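Long-range contact in cytochrome c552 (PDB 5ZE8), which carries five heme c groups and probably passes electrons at low potential in a thermophilic purple sulfur photosynthetic bacterium: residues P192-G197 with K205-L210. Sequence-based numbering, arbitrary orientation.
With HEC (heme c), chain B; SO4 (sulfate ion), chain G.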
# COMPACT_ATOMS: atom_id res chain seq x y z
N PRO A 192 3.98 -4.95 33.76
CA PRO A 192 4.41 -3.66 34.18
C PRO A 192 4.04 -2.66 33.07
O PRO A 192 4.11 -3.00 31.90
CB PRO A 192 5.94 -3.78 34.38
CG PRO A 192 6.18 -5.26 34.47
CD PRO A 192 5.11 -5.88 33.56
N ASN A 193 3.70 -1.48 33.51
CA ASN A 193 3.14 -0.42 32.60
C ASN A 193 4.02 0.77 32.68
O ASN A 193 3.95 1.56 33.64
CB ASN A 193 1.69 -0.11 32.98
CG ASN A 193 1.03 0.83 31.95
OD1 ASN A 193 1.72 1.46 31.18
ND2 ASN A 193 -0.26 0.79 31.89
N PRO A 194 4.88 1.01 31.63
CA PRO A 194 5.77 2.12 31.60
C PRO A 194 5.14 3.44 31.07
O PRO A 194 5.85 4.41 30.94
CB PRO A 194 6.79 1.66 30.57
CG PRO A 194 5.95 0.89 29.55
CD PRO A 194 4.91 0.20 30.36
N HIS A 195 3.84 3.38 30.80
CA HIS A 195 3.09 4.48 30.21
C HIS A 195 2.33 5.33 31.26
O HIS A 195 1.52 6.17 30.86
CB HIS A 195 2.09 3.96 29.22
CG HIS A 195 2.65 3.03 28.19
ND1 HIS A 195 3.68 3.42 27.37
CD2 HIS A 195 2.27 1.78 27.80
CE1 HIS A 195 3.95 2.39 26.56
NE2 HIS A 195 3.10 1.42 26.77
N LEU A 196 2.69 5.22 32.55
CA LEU A 196 1.93 5.88 33.67
C LEU A 196 2.74 6.93 34.39
O LEU A 196 2.48 7.24 35.59
CB LEU A 196 1.46 4.87 34.67
CG LEU A 196 0.58 3.75 34.13
CD1 LEU A 196 0.18 2.72 35.18
CD2 LEU A 196 -0.61 4.38 33.44
N GLY A 197 3.76 7.41 33.74
CA GLY A 197 4.57 8.48 34.25
C GLY A 197 5.88 8.11 34.90
O GLY A 197 6.58 9.01 35.31
N LYS A 205 15.17 -5.83 34.29
CA LYS A 205 15.74 -4.81 33.40
C LYS A 205 14.90 -3.53 33.59
O LYS A 205 13.69 -3.62 33.76
CB LYS A 205 15.58 -5.35 31.98
CG LYS A 205 16.38 -4.64 30.91
CD LYS A 205 16.46 -5.47 29.62
CE LYS A 205 15.14 -5.61 28.84
NZ LYS A 205 15.12 -4.82 27.57
N THR A 206 15.53 -2.36 33.66
CA THR A 206 14.76 -1.14 33.82
C THR A 206 14.25 -0.77 32.42
O THR A 206 15.01 -0.80 31.44
CB THR A 206 15.54 0.02 34.52
OG1 THR A 206 16.24 0.82 33.57
CG2 THR A 206 16.51 -0.53 35.53
N ILE A 207 12.94 -0.54 32.37
CA ILE A 207 12.25 0.02 31.18
C ILE A 207 12.07 1.51 31.44
O ILE A 207 11.47 1.91 32.41
CB ILE A 207 10.87 -0.64 30.95
CG1 ILE A 207 11.00 -2.18 30.89
CG2 ILE A 207 10.16 -0.06 29.69
CD1 ILE A 207 11.87 -2.75 29.77
N PRO A 208 12.58 2.35 30.52
CA PRO A 208 12.38 3.78 30.82
C PRO A 208 10.88 4.17 30.77
O PRO A 208 10.04 3.45 30.13
CB PRO A 208 13.16 4.42 29.71
CG PRO A 208 13.03 3.48 28.53
CD PRO A 208 13.09 2.12 29.18
N ALA A 209 10.52 5.31 31.38
CA ALA A 209 9.21 5.85 31.21
C ALA A 209 8.97 6.11 29.67
O ALA A 209 9.81 6.66 28.94
CB ALA A 209 9.04 7.13 32.00
N LEU A 210 7.82 5.65 29.23
CA LEU A 210 7.33 5.75 27.83
C LEU A 210 5.99 6.48 27.88
O LEU A 210 4.95 5.89 27.74
CB LEU A 210 7.19 4.31 27.23
CG LEU A 210 8.56 3.62 27.08
CD1 LEU A 210 8.22 2.22 26.58
CD2 LEU A 210 9.48 4.34 26.06
FE HEC B . 2.89 -0.37 25.70
CHA HEC B . -0.52 -0.34 26.09
CHB HEC B . 2.60 1.33 22.75
CHC HEC B . 6.30 -0.47 25.25
CHD HEC B . 3.26 -2.18 28.57
NA HEC B . 1.37 0.41 24.66
C1A HEC B . 0.03 0.32 25.01
C2A HEC B . -0.78 1.00 24.05
C3A HEC B . 0.09 1.45 23.07
C4A HEC B . 1.43 1.12 23.46
CMA HEC B . -0.27 2.26 21.83
CAA HEC B . -2.28 1.06 24.04
CBA HEC B . -2.91 2.00 25.07
CGA HEC B . -4.38 2.07 24.66
O1A HEC B . -5.15 1.17 25.01
O2A HEC B . -4.87 3.07 24.11
NB HEC B . 4.20 0.33 24.27
C1B HEC B . 3.85 0.98 23.12
C2B HEC B . 5.01 1.23 22.38
C3B HEC B . 6.09 0.72 23.01
C4B HEC B . 5.52 0.17 24.26
CMB HEC B . 4.91 1.93 20.99
CAB HEC B . 7.55 0.91 22.69
CBB HEC B . 8.03 2.24 22.43
NC HEC B . 4.47 -1.17 26.75
C1C HEC B . 5.80 -1.07 26.37
C2C HEC B . 6.60 -1.85 27.26
C3C HEC B . 5.74 -2.41 28.21
C4C HEC B . 4.43 -1.94 27.90
CMC HEC B . 8.07 -2.10 27.03
CAC HEC B . 6.03 -3.33 29.37
CBC HEC B . 7.14 -3.16 30.15
ND HEC B . 1.66 -1.09 26.99
C1D HEC B . 2.01 -1.80 28.13
C2D HEC B . 0.81 -2.20 28.84
C3D HEC B . -0.24 -1.70 28.18
C4D HEC B . 0.32 -0.98 27.00
CMD HEC B . 0.74 -3.02 30.13
CAD HEC B . -1.70 -1.90 28.50
CBD HEC B . -2.30 -3.08 27.72
CGD HEC B . -1.55 -4.35 27.46
O1D HEC B . -1.41 -5.18 28.41
O2D HEC B . -1.10 -4.56 26.29
S SO4 G . -2.71 -2.08 33.43
O1 SO4 G . -3.73 -1.99 34.55
O2 SO4 G . -1.59 -1.16 33.81
O3 SO4 G . -2.18 -3.49 33.17
O4 SO4 G . -3.43 -1.55 32.25
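Leu210 O takes a hydrogen bond from His195 ND1 at 2.8 Å, nearly straight at 169°, with the acceptor in the imidazole plane and the donor in the carbonyl plane. His195 CA also brings a CA-H...O contact to this oxygen. The other ring nitrogen, His195 NE2, binds the heme iron at 2.1 Å, and His49 supplies the second axial ligand. Such bis-histidine hemes are familiar in multiheme cytochromes c, and the carbonyl on ND1 is a classic second-shell element: it helps to set the ring's rotation about the Fe-N bond and is likely to make the imidazole a stronger donor to iron. A backbone bond, Leu210 N to Pro194 O at 2.9 Å, holds the two segments together as well. Pro194 lies over one face of the imidazole, CG above its centre, while its CD reaches HEC C4C at 3.3 Å. Ile207 CG2 packs on Pro194 CB and the heme methyl CMC, and Leu210 CD1 touches both Pro194 CG and the porphyrin edge at CHC. Asn193 opens an Asx turn, OD1 accepting from His195 N at 2.9 Å; chi1 of -172° swings CG away from the residue's own N, letting the amide oxygen face that donor. Its ND2 donates a hydrogen bond to O2 of a sulfate, probably from the crystallisation liquor, which Arg167 also holds. A leucine in place of Asn193 would probably leave His195 N without this acceptor and the turn that presents the ligand freer to shift.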